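PDB 6VTJ: Non-ribosomal peptide synthetase from Methanobrevibacter ruminantium, which probably releases a peptide held as a thioester on its carrier domain by reductive cleavage in the adjoining reductase domain. Local coordinates for residues Y61-R64 / Y65-F69; H223-D227 / D228-R232; Q255-T258 / I259-S263; T281-E285 / Q286-N290. All coordinates share one frame; numbering follows the deposited sequence.

In the fold
The four contacts follow one another along the chain. Each spans a single continuous stretch, and none nests in or crosses another. Contact 1 turns the loop after helix 46-58 into helix 65-70 of the carrier domain. Contacts 2 to 4 belong to the reductase part, with its largely parallel, Rossmann-type sheet. Contact 2 closes the turn into helix 229-246, contact 3 the turn that leaves strand 252-258, and contact 4 a bend just before helix 291-308. Contacts 1 and 2 pack together across the two domains through Y65, D66 and F69 against Y224 and T225. N290 bonds to H223 O, tying contact 4 to contact 2. Q286 reaches V261 O, tying contact 4 to contact 3.

Contact 1 (Y61-R64 / Y65-F69); sequences YSVR and YDDIF
R64 and D67 hold each other by two hydrogen bonds three residues apart. R64 N gives a nearly straight bond to D67 OD2 at 2.9 Å. It meets that oxygen from above the carboxylate plane. In return D67 N bonds to R64 O at 3.0 Å, and this bond is more bent, with an angle of 141° at the hydrogen. The same OD2 also lies 3.4 Å from V63 CA.

The side chain of R64 runs out beside D66. R64 CB lies against Y65 N, the next amide in the chain, at 3.0 Å. From CB the chain turns so that CG sits between the backbone N and the carbonyl carbon (chi1 62°), which brings CG to 3.8 Å from D67 OD2. CD comes next and lies 3.3 Å from D66 OD2. The two side chains point the same way. In the carrier domain, a helical bundle, this turn leads from the loop after helix 46-58 into the short helix 65-70. NE stays 4.5 Å from D66 OD2, too far for a salt bridge, though the guanidinium and carboxylate planes are only 25° apart. At the tip NH1 makes a weak hydrogen bond to D437 O. V63 packs on I53 and L56 of helix 46-58. Y65, part of the phosphopantetheine pocket, bonds through OH to S46 O, and a face of its ring meets F69 CE2.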
loop_
_atom_site.group_PDB
_atom_site.type_symbol
_atom_site.label_atom_id
_atom_site.label_comp_id
_atom_site.label_asym_id
_atom_site.label_seq_id
_atom_site.Cartn_x
_atom_site.Cartn_y
_atom_site.Cartn_z
ATOM N N TYR A 61 -26.256 -4.419 -14.392
ATOM C CA TYR A 61 -25.318 -3.483 -14.998
ATOM C C TYR A 61 -23.892 -3.992 -14.828
ATOM O O TYR A 61 -23.587 -4.728 -13.884
ATOM C CB TYR A 61 -25.466 -2.088 -14.390
ATOM C CG TYR A 61 -26.791 -1.449 -14.754
ATOM C CD1 TYR A 61 -27.032 -1.001 -16.049
ATOM C CD2 TYR A 61 -27.813 -1.327 -13.812
ATOM C CE1 TYR A 61 -28.241 -0.444 -16.392
ATOM C CE2 TYR A 61 -29.029 -0.768 -14.146
ATOM C CZ TYR A 61 -29.241 -0.327 -15.437
ATOM O OH TYR A 61 -30.455 0.240 -15.780
ATOM N N SER A 62 -23.021 -3.629 -15.771
ATOM C CA SER A 62 -21.608 -4.007 -15.705
ATOM C C SER A 62 -20.827 -2.809 -15.180
ATOM O O SER A 62 -20.603 -1.835 -15.897
ATOM C CB SER A 62 -21.092 -4.475 -17.061
ATOM O OG SER A 62 -21.526 -5.801 -17.319
ATOM N N VAL A 63 -20.442 -2.873 -13.905
ATOM C CA VAL A 63 -19.674 -1.819 -13.255
ATOM C C VAL A 63 -18.639 -2.472 -12.358
ATOM O O VAL A 63 -18.764 -3.632 -11.960
ATOM C CB VAL A 63 -20.529 -0.853 -12.400
ATOM C CG1 VAL A 63 -21.186 0.185 -13.258
ATOM C CG2 VAL A 63 -21.549 -1.617 -11.556
ATOM N N ARG A 64 -17.617 -1.701 -12.022
ATOM C CA ARG A 64 -16.681 -2.128 -11.004
ATOM C C ARG A 64 -16.446 -0.968 -10.049
ATOM O O ARG A 64 -16.888 0.162 -10.281
ATOM C CB ARG A 64 -15.370 -2.633 -11.621
ATOM C CG ARG A 64 -14.608 -1.584 -12.411
ATOM C CD ARG A 64 -13.234 -2.104 -12.842
ATOM N NE ARG A 64 -13.314 -3.027 -13.973
ATOM C CZ ARG A 64 -12.919 -4.293 -13.930
ATOM N NH1 ARG A 64 -12.413 -4.789 -12.811
ATOM N NH2 ARG A 64 -13.023 -5.063 -15.007
ATOM N N TYR A 65 -15.731 -1.280 -8.969
ATOM C CA TYR A 65 -15.563 -0.362 -7.848
ATOM C C TYR A 65 -14.981 0.987 -8.271
ATOM O O TYR A 65 -15.423 2.031 -7.783
ATOM C CB TYR A 65 -14.676 -1.039 -6.803
ATOM C CG TYR A 65 -14.646 -0.420 -5.428
ATOM C CD1 TYR A 65 -15.809 -0.115 -4.743
ATOM C CD2 TYR A 65 -13.436 -0.190 -4.792
ATOM C CE1 TYR A 65 -15.761 0.436 -3.462
ATOM C CE2 TYR A 65 -13.374 0.346 -3.522
ATOM C CZ TYR A 65 -14.526 0.658 -2.857
ATOM O OH TYR A 65 -14.431 1.201 -1.594
ATOM N N ASP A 66 -13.974 1.003 -9.155
ATOM C CA ASP A 66 -13.360 2.296 -9.470
ATOM C C ASP A 66 -14.296 3.199 -10.265
ATOM O O ASP A 66 -14.073 4.420 -10.315
ATOM C CB ASP A 66 -12.026 2.116 -10.221
ATOM C CG ASP A 66 -12.186 1.495 -11.609
ATOM O OD1 ASP A 66 -13.018 1.970 -12.418
ATOM O OD2 ASP A 66 -11.444 0.536 -11.913
ATOM N N ASP A 67 -15.332 2.619 -10.884
ATOM C CA ASP A 67 -16.297 3.403 -11.647
ATOM C C ASP A 67 -16.964 4.465 -10.784
ATOM O O ASP A 67 -17.192 5.586 -11.246
ATOM C CB ASP A 67 -17.352 2.481 -12.259
ATOM C CG ASP A 67 -16.840 1.738 -13.468
ATOM O OD1 ASP A 67 -15.912 2.260 -14.115
ATOM O OD2 ASP A 67 -17.372 0.648 -13.785
ATOM N N ILE A 68 -17.285 4.143 -9.526
ATOM C CA ILE A 68 -18.007 5.124 -8.721
ATOM C C ILE A 68 -17.067 6.206 -8.195
ATOM O O ILE A 68 -17.508 7.344 -7.957
ATOM C CB ILE A 68 -18.811 4.417 -7.611
ATOM C CG1 ILE A 68 -19.352 5.404 -6.571
ATOM C CG2 ILE A 68 -18.021 3.320 -6.967
ATOM C CD1 ILE A 68 -20.405 6.370 -7.121
ATOM N N PHE A 69 -15.766 5.905 -8.071
ATOM C CA PHE A 69 -14.793 6.942 -7.736
ATOM C C PHE A 69 -14.511 7.861 -8.922
ATOM O O PHE A 69 -14.261 9.057 -8.727
ATOM C CB PHE A 69 -13.499 6.301 -7.230
ATOM C CG PHE A 69 -13.633 5.693 -5.875
ATOM C CD1 PHE A 69 -13.416 6.455 -4.736
ATOM C CD2 PHE A 69 -14.017 4.369 -5.734
ATOM C CE1 PHE A 69 -13.556 5.903 -3.476
ATOM C CE2 PHE A 69 -14.170 3.811 -4.480
ATOM C CZ PHE A 69 -13.935 4.582 -3.350
#

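Contact 2 (H223-D227 / D228-R232); sequences HYTAD and DYIFR. With PNS (4'-phosphopantetheine), chain B.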
loop_
_atom_site.group_PDB
_atom_site.type_symbol
_atom_site.label_atom_id
_atom_site.label_comp_id
_atom_site.label_asym_id
_atom_site.label_seq_id
_atom_site.Cartn_x
_atom_site.Cartn_y
_atom_site.Cartn_z
ATOM N N HIS A 223 -6.419 2.351 -1.816
ATOM C CA HIS A 223 -6.297 2.152 -3.257
ATOM C C HIS A 223 -7.287 2.991 -4.053
ATOM O O HIS A 223 -7.063 3.210 -5.245
ATOM C CB HIS A 223 -6.501 0.677 -3.622
ATOM N N TYR A 224 -8.379 3.439 -3.431
ATOM C CA TYR A 224 -9.393 4.262 -4.089
ATOM C C TYR A 224 -9.869 5.321 -3.109
ATOM O O TYR A 224 -10.301 4.992 -2.000
ATOM C CB TYR A 224 -10.574 3.410 -4.574
ATOM C CG TYR A 224 -10.115 2.272 -5.440
ATOM C CD1 TYR A 224 -9.819 2.482 -6.778
ATOM C CD2 TYR A 224 -9.937 0.993 -4.919
ATOM C CE1 TYR A 224 -9.375 1.457 -7.580
ATOM C CE2 TYR A 224 -9.496 -0.044 -5.725
ATOM C CZ TYR A 224 -9.214 0.205 -7.055
ATOM O OH TYR A 224 -8.774 -0.801 -7.877
ATOM N N THR A 225 -9.777 6.586 -3.507
ATOM C CA THR A 225 -10.241 7.687 -2.679
ATOM C C THR A 225 -10.960 8.686 -3.565
ATOM O O THR A 225 -10.693 8.784 -4.765
ATOM C CB THR A 225 -9.109 8.417 -1.939
ATOM O OG1 THR A 225 -8.595 9.456 -2.781
ATOM C CG2 THR A 225 -7.974 7.467 -1.574
ATOM N N ALA A 226 -11.855 9.456 -2.945
ATOM C CA ALA A 226 -12.659 10.431 -3.667
ATOM C C ALA A 226 -12.020 11.809 -3.762
ATOM O O ALA A 226 -12.517 12.641 -4.525
ATOM C CB ALA A 226 -14.045 10.566 -3.014
ATOM N N ASP A 227 -10.962 12.095 -3.003
ATOM C CA ASP A 227 -10.320 13.402 -3.135
ATOM C C ASP A 227 -8.801 13.293 -3.237
ATOM O O ASP A 227 -8.263 12.207 -3.467
ATOM C CB ASP A 227 -10.701 14.321 -1.974
ATOM C CG ASP A 227 -10.550 13.664 -0.625
ATOM O OD1 ASP A 227 -9.547 12.946 -0.401
ATOM O OD2 ASP A 227 -11.430 13.898 0.231
ATOM N N ASP A 228 -8.096 14.406 -3.058
ATOM C CA ASP A 228 -6.672 14.451 -3.360
ATOM C C ASP A 228 -5.793 14.530 -2.117
ATOM O O ASP A 228 -4.612 14.876 -2.221
ATOM C CB ASP A 228 -6.377 15.613 -4.310
ATOM C CG ASP A 228 -6.776 15.287 -5.735
ATOM O OD1 ASP A 228 -7.333 14.183 -5.937
ATOM O OD2 ASP A 228 -6.523 16.105 -6.647
ATOM N N TYR A 229 -6.334 14.211 -0.945
ATOM C CA TYR A 229 -5.504 14.214 0.251
ATOM C C TYR A 229 -4.397 13.167 0.152
ATOM O O TYR A 229 -3.294 13.366 0.691
ATOM C CB TYR A 229 -6.380 13.980 1.481
ATOM C CG TYR A 229 -5.642 14.057 2.794
ATOM C CD1 TYR A 229 -5.087 15.255 3.234
ATOM C CD2 TYR A 229 -5.506 12.933 3.602
ATOM C CE1 TYR A 229 -4.406 15.334 4.445
ATOM C CE2 TYR A 229 -4.829 12.994 4.823
ATOM C CZ TYR A 229 -4.277 14.195 5.242
ATOM O OH TYR A 229 -3.600 14.250 6.460
ATOM N N ILE A 230 -4.671 12.063 -0.556
ATOM C CA ILE A 230 -3.677 11.012 -0.742
ATOM C C ILE A 230 -2.407 11.586 -1.351
ATOM O O ILE A 230 -1.296 11.168 -1.006
ATOM C CB ILE A 230 -4.251 9.864 -1.595
ATOM C CG1 ILE A 230 -3.204 8.742 -1.737
ATOM C CG2 ILE A 230 -4.707 10.365 -2.953
ATOM C CD1 ILE A 230 -3.766 7.384 -2.187
ATOM N N PHE A 231 -2.549 12.566 -2.249
ATOM C CA PHE A 231 -1.379 13.208 -2.834
ATOM C C PHE A 231 -0.697 14.146 -1.844
ATOM O O PHE A 231 0.512 14.395 -1.961
ATOM C CB PHE A 231 -1.768 13.978 -4.099
ATOM C CG PHE A 231 -2.205 13.099 -5.244
ATOM C CD1 PHE A 231 -1.281 12.358 -5.967
ATOM C CD2 PHE A 231 -3.536 13.041 -5.613
ATOM C CE1 PHE A 231 -1.693 11.553 -7.038
ATOM C CE2 PHE A 231 -3.947 12.249 -6.666
ATOM C CZ PHE A 231 -3.026 11.503 -7.380
ATOM N N ARG A 232 -1.444 14.693 -0.881
ATOM C CA ARG A 232 -0.805 15.544 0.118
ATOM C C ARG A 232 0.100 14.722 1.025
ATOM O O ARG A 232 1.220 15.141 1.340
ATOM C CB ARG A 232 -1.852 16.276 0.969
ATOM C CG ARG A 232 -2.654 17.337 0.249
ATOM C CD ARG A 232 -1.975 18.677 0.334
ATOM N NE ARG A 232 -1.982 19.210 1.693
ATOM C CZ ARG A 232 -0.884 19.565 2.359
ATOM N NH1 ARG A 232 0.320 19.430 1.793
ATOM N NH2 ARG A 232 -0.988 20.050 3.596
HETATM O O23 PNS B . -12.337 5.199 2.433
HETATM P P24 PNS B . -12.914 3.867 2.572
HETATM O O26 PNS B . -13.081 3.361 3.906
HETATM O O27 PNS B . -11.849 2.929 1.987
HETATM C C28 PNS B . -12.130 1.613 1.612
HETATM C C29 PNS B . -11.035 0.997 0.757
HETATM C C30 PNS B . -11.399 -0.436 0.494
HETATM C C31 PNS B . -10.964 1.720 -0.577
HETATM C C32 PNS B . -9.701 1.047 1.531
HETATM O O33 PNS B . -9.927 0.595 2.837
HETATM C C34 PNS B . -8.587 0.265 0.859
HETATM O O35 PNS B . -8.192 0.636 -0.201
HETATM N N36 PNS B . -8.086 -0.805 1.478
HETATM C C37 PNS B . -7.006 -1.612 1.012
HETATM C C38 PNS B . -5.644 -1.123 1.445
HETATM C C39 PNS B . -4.576 -2.136 1.192
HETATM O O40 PNS B . -4.755 -3.293 1.377
HETATM N N41 PNS B . -3.451 -1.655 0.773
HETATM O O HOH W 1 -7.514 10.948 -0.548
#
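D227, D228 and I230 carry this contact, where the chain turns into helix 229-246. The carboxylate of D227 reaches forward to Y229. Its CG sits between the backbone N and the carbonyl carbon (chi1 49°), which turns OD1 toward Y229 N. OD1 takes a long, weak bond from Y229 N at 3.5 Å. It is also 3.8 Å from Y229 CB.

A water bridges three groups of the turn. It donates to D227 OD1 at 2.9 Å and accepts from I230 N at 3.1 Å. It also bonds to T225 OG1 at 2.9 Å. The amide of I230 is thus tied to the D227 carboxylate through the water. The CG2 branch of I230 closes the turn from the helix side, 4.0 Å from T225 OG1 and equally near D227 O.

In the Rossmann-type reductase this loop follows strand 213-216, and its first residues line the phosphopantetheine pocket. H223 N bonds to O35 of the cofactor at 2.9 Å, with a nearly straight angle of 164°. K222 NZ and A338 N also bond to the phosphopantetheine.

D228 folds its carboxylate back against the peptide group before it, with D228 OD1 3.2 Å from D227 C. The same oxygen lies in plane at the edge of the F231 ring. K291 of helix 291-308 bonds through NZ to D227 O, and its link to D228 OD1 is a long, weak ion pair.

Contact 3 (Q255-T258 / I259-S263); sequences QIST and ISVLS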
loop_
_atom_site.group_PDB
_atom_site.type_symbol
_atom_site.label_atom_id
_atom_site.label_comp_id
_atom_site.label_asym_id
_atom_site.label_seq_id
_atom_site.Cartn_x
_atom_site.Cartn_y
_atom_site.Cartn_z
ATOM N N GLN A 255 12.916 6.326 1.367
ATOM C CA GLN A 255 11.496 6.326 1.072
ATOM C C GLN A 255 11.005 4.883 1.043
ATOM O O GLN A 255 11.598 4.045 0.359
ATOM C CB GLN A 255 11.244 7.019 -0.276
ATOM C CG GLN A 255 9.866 6.726 -0.923
ATOM C CD GLN A 255 8.713 7.395 -0.193
ATOM O OE1 GLN A 255 8.859 7.850 0.948
ATOM N NE2 GLN A 255 7.560 7.479 -0.861
ATOM N N ILE A 256 9.949 4.579 1.794
ATOM C CA ILE A 256 9.287 3.291 1.646
ATOM C C ILE A 256 8.281 3.428 0.521
ATOM O O ILE A 256 7.431 4.320 0.549
ATOM C CB ILE A 256 8.602 2.845 2.943
ATOM C CG1 ILE A 256 9.576 2.940 4.128
ATOM C CG2 ILE A 256 7.977 1.462 2.746
ATOM C CD1 ILE A 256 10.937 2.192 3.911
ATOM N N SER A 257 8.391 2.559 -0.479
ATOM C CA SER A 257 7.551 2.662 -1.663
ATOM C C SER A 257 6.777 1.362 -1.853
ATOM O O SER A 257 6.666 0.558 -0.921
ATOM C CB SER A 257 8.406 2.976 -2.897
ATOM O OG SER A 257 7.608 3.416 -3.999
ATOM N N THR A 258 6.216 1.152 -3.034
ATOM C CA THR A 258 5.444 -0.045 -3.311
ATOM C C THR A 258 5.954 -0.680 -4.594
ATOM O O THR A 258 6.329 0.019 -5.542
ATOM C CB THR A 258 3.914 0.253 -3.424
ATOM O OG1 THR A 258 3.233 -0.919 -3.877
ATOM C CG2 THR A 258 3.626 1.387 -4.423
ATOM N N ILE A 259 5.987 -2.011 -4.606
ATOM C CA ILE A 259 6.294 -2.743 -5.824
ATOM C C ILE A 259 5.266 -2.466 -6.912
ATOM O O ILE A 259 5.544 -2.682 -8.097
ATOM C CB ILE A 259 6.379 -4.257 -5.518
ATOM C CG1 ILE A 259 7.189 -4.990 -6.594
ATOM C CG2 ILE A 259 4.963 -4.865 -5.358
ATOM C CD1 ILE A 259 8.616 -4.482 -6.727
ATOM N N SER A 260 4.073 -1.995 -6.541
ATOM C CA SER A 260 3.013 -1.770 -7.517
ATOM C C SER A 260 3.306 -0.628 -8.481
ATOM O O SER A 260 2.513 -0.432 -9.407
ATOM C CB SER A 260 1.686 -1.481 -6.813
ATOM O OG SER A 260 1.293 -2.599 -6.034
ATOM N N VAL A 261 4.396 0.133 -8.299
ATOM C CA VAL A 261 4.699 1.154 -9.297
ATOM C C VAL A 261 5.080 0.508 -10.612
ATOM O O VAL A 261 4.855 1.096 -11.669
ATOM C CB VAL A 261 5.785 2.156 -8.845
ATOM C CG1 VAL A 261 5.336 2.929 -7.615
ATOM C CG2 VAL A 261 7.118 1.465 -8.630
ATOM N N LEU A 262 5.645 -0.710 -10.586
ATOM C CA LEU A 262 5.776 -1.527 -11.795
ATOM C C LEU A 262 4.421 -2.189 -12.049
ATOM O O LEU A 262 4.189 -3.364 -11.760
ATOM C CB LEU A 262 6.891 -2.545 -11.646
ATOM C CG LEU A 262 8.176 -1.945 -11.084
ATOM C CD1 LEU A 262 9.247 -3.004 -10.975
ATOM C CD2 LEU A 262 8.670 -0.757 -11.930
ATOM N N SER A 263 3.495 -1.403 -12.591
ATOM C CA SER A 263 2.084 -1.744 -12.499
ATOM C C SER A 263 1.582 -2.628 -13.629
ATOM O O SER A 263 0.566 -3.298 -13.448
ATOM C CB SER A 263 1.242 -0.468 -12.466
ATOM O OG SER A 263 1.500 0.327 -13.616
#
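T258 OG1 accepts a hydrogen bond from S260 N at 3.0 Å, with an angle of 162°. The oxygen of the threonine thus receives the amide two residues on, which is an ST turn. S260 OG donates to the same OG1, but this bond is long and weak at 3.4 Å. T258 O takes a third bond from V261 N, straight but also weak. The T258 hydroxyl can face these donors because OG1 lies opposite the backbone N (chi1 172°), beside the carbonyl carbon.

The turn stands at the end of strand 252-258, which lies parallel to its neighbours 213-216 and 313-322, and opens a short 3-10 segment, 259-261. After it, L262 is the centre of an inverse gamma turn. The T258 side chain is about 8 Å from the bound phosphopantetheine.

Packing surrounds the polar centre. T258 CG2 lies 3.9 Å from V261 CG1. V261 CG2 meets T258 O at 3.5 Å, so both branches of the valine rest on the threonine. S257 OG is farther away, 4.3 Å from V261 CG1, and bonds to E300 OE2 of helix 291-308. On that helix K296 touches T258.

A valine in place of T258 would probably leave S260 N without its acceptor and cost the S260 hydroxyl a weak partner. Both bonds at OG1 use T258 as acceptor, so neither of them spends the proton of its hydroxyl.

Contact 4 (T281-E285 / Q286-N290); sequences TLYYE and QDLEN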
loop_
_atom_site.group_PDB
_atom_site.type_symbol
_atom_site.label_atom_id
_atom_site.label_comp_id
_atom_site.label_asym_id
_atom_site.label_seq_id
_atom_site.Cartn_x
_atom_site.Cartn_y
_atom_site.Cartn_z
ATOM N N THR A 281 14.424 0.068 -12.812
ATOM C CA THR A 281 13.303 0.551 -13.601
ATOM C C THR A 281 12.500 1.582 -12.815
ATOM O O THR A 281 12.123 1.341 -11.662
ATOM C CB THR A 281 12.390 -0.615 -14.004
ATOM O OG1 THR A 281 13.165 -1.668 -14.599
ATOM C CG2 THR A 281 11.337 -0.142 -14.986
ATOM N N LEU A 282 12.212 2.724 -13.444
ATOM C CA LEU A 282 11.212 3.625 -12.888
ATOM C C LEU A 282 10.063 3.781 -13.871
ATOM O O LEU A 282 9.011 3.168 -13.689
ATOM C CB LEU A 282 11.807 4.992 -12.534
ATOM C CG LEU A 282 10.856 6.092 -12.037
ATOM C CD1 LEU A 282 10.106 5.692 -10.817
ATOM C CD2 LEU A 282 11.648 7.329 -11.739
ATOM N N TYR A 283 10.253 4.574 -14.922
ATOM C CA TYR A 283 9.177 4.942 -15.829
ATOM C C TYR A 283 9.340 4.273 -17.185
ATOM O O TYR A 283 10.391 4.395 -17.820
ATOM C CB TYR A 283 9.133 6.453 -16.020
ATOM C CG TYR A 283 7.964 6.888 -16.859
ATOM C CD1 TYR A 283 6.675 6.621 -16.446
ATOM C CD2 TYR A 283 8.146 7.550 -18.073
ATOM C CE1 TYR A 283 5.584 7.015 -17.188
ATOM C CE2 TYR A 283 7.046 7.961 -18.841
ATOM C CZ TYR A 283 5.765 7.687 -18.385
ATOM O OH TYR A 283 4.641 8.057 -19.103
ATOM N N TYR A 284 8.276 3.614 -17.648
ATOM C CA TYR A 284 8.229 3.070 -19.002
ATOM C C TYR A 284 6.809 3.165 -19.582
ATOM O O TYR A 284 6.385 2.281 -20.334
ATOM C CB TYR A 284 8.745 1.618 -19.017
ATOM C CG TYR A 284 8.006 0.700 -18.065
ATOM C CD1 TYR A 284 8.263 0.728 -16.693
ATOM C CD2 TYR A 284 7.035 -0.184 -18.532
ATOM C CE1 TYR A 284 7.571 -0.105 -15.816
ATOM C CE2 TYR A 284 6.359 -1.015 -17.676
ATOM C CZ TYR A 284 6.624 -0.974 -16.318
ATOM O OH TYR A 284 5.926 -1.800 -15.462
ATOM N N GLU A 285 6.063 4.211 -19.216
ATOM C CA GLU A 285 4.665 4.399 -19.628
ATOM C C GLU A 285 3.783 3.209 -19.246
ATOM O O GLU A 285 2.956 2.734 -20.033
ATOM C CB GLU A 285 4.564 4.704 -21.125
ATOM C CG GLU A 285 4.637 6.193 -21.375
ATOM C CD GLU A 285 4.673 6.576 -22.837
ATOM O OE1 GLU A 285 3.690 6.278 -23.552
ATOM O OE2 GLU A 285 5.694 7.181 -23.258
ATOM N N GLN A 286 3.958 2.739 -18.014
ATOM C CA GLN A 286 3.062 1.764 -17.418
ATOM C C GLN A 286 1.764 2.450 -17.002
ATOM O O GLN A 286 1.661 3.681 -16.959
ATOM C CB GLN A 286 3.723 1.083 -16.210
ATOM C CG GLN A 286 4.026 2.019 -15.024
ATOM C CD GLN A 286 5.446 2.633 -15.060
ATOM O OE1 GLN A 286 5.894 3.116 -16.094
ATOM N NE2 GLN A 286 6.146 2.606 -13.918
ATOM N N ASP A 287 0.765 1.637 -16.688
ATOM C CA ASP A 287 -0.545 2.139 -16.260
ATOM C C ASP A 287 -0.427 2.773 -14.875
ATOM O O ASP A 287 -0.179 2.085 -13.882
ATOM C CB ASP A 287 -1.553 0.992 -16.277
ATOM C CG ASP A 287 -2.922 1.377 -15.740
ATOM O OD1 ASP A 287 -3.289 2.570 -15.739
ATOM O OD2 ASP A 287 -3.644 0.454 -15.312
ATOM N N LEU A 288 -0.601 4.087 -14.807
ATOM C CA LEU A 288 -0.522 4.838 -13.561
ATOM C C LEU A 288 -1.827 5.565 -13.276
ATOM O O LEU A 288 -1.828 6.668 -12.733
ATOM C CB LEU A 288 0.648 5.822 -13.602
ATOM C CG LEU A 288 2.024 5.149 -13.571
ATOM C CD1 LEU A 288 3.148 6.128 -13.925
ATOM C CD2 LEU A 288 2.255 4.539 -12.214
ATOM N N GLU A 289 -2.952 4.964 -13.646
ATOM C CA GLU A 289 -4.215 5.664 -13.465
ATOM C C GLU A 289 -4.661 5.639 -12.009
ATOM O O GLU A 289 -5.232 6.621 -11.515
ATOM C CB GLU A 289 -5.288 5.059 -14.373
ATOM C CG GLU A 289 -5.756 5.990 -15.504
ATOM N N ASN A 290 -4.408 4.530 -11.315
ATOM C CA ASN A 290 -4.795 4.396 -9.920
ATOM C C ASN A 290 -4.095 5.447 -9.061
ATOM O O ASN A 290 -2.899 5.708 -9.217
ATOM C CB ASN A 290 -4.453 2.999 -9.423
ATOM C CG ASN A 290 -4.766 2.830 -7.971
ATOM O OD1 ASN A 290 -3.958 3.167 -7.104
ATOM N ND2 ASN A 290 -5.968 2.352 -7.682
HETATM O O HOH W 2 1.820 6.507 -18.364
#
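In the long loop between strand 252-258 and helix 291-308, Q286 folds its side chain back onto L282 and Y284. Its amide binds the backbone at two points. Q286 OE1 accepts from Y284 N at 2.9 Å, in a nearly straight bond of 173°. Q286 NE2 donates to L282 O, also at 2.9 Å, and lies in the carbonyl plane of L282. NE2 has a second acceptor in V261 O.

The amide also lies flat against the ring of Y284, the two planes 23° apart. OE1 sits over one face of this ring, 3.4 Å from Y284 CD1. CB of Q286 makes a CH-pi contact with the same ring, 3.9 Å from its centroid. A bend at chi2 (-92°) lets both ends of the side chain reach the ring. Y284 OH bonds onward to S264 O.

Y283 has E285 N over the centre of one face of its ring, while L288 CD1 packs at the edge, 4.2 Å from Y283 CE1. A water donates to Q286 O and bonds weakly to Y283 OH. Further on, D287 OD1 accepts from E289 N at 3.2 Å, an Asx turn. N290 then caps helix 291-308 through V293 N.

With an alanine here in place of Q286, Y284 N is likely to lose its acceptor, and L282 O and V261 O this donor. One buried amide satisfies three backbone groups, and the Y284 ring against it probably helps to fix its rotation.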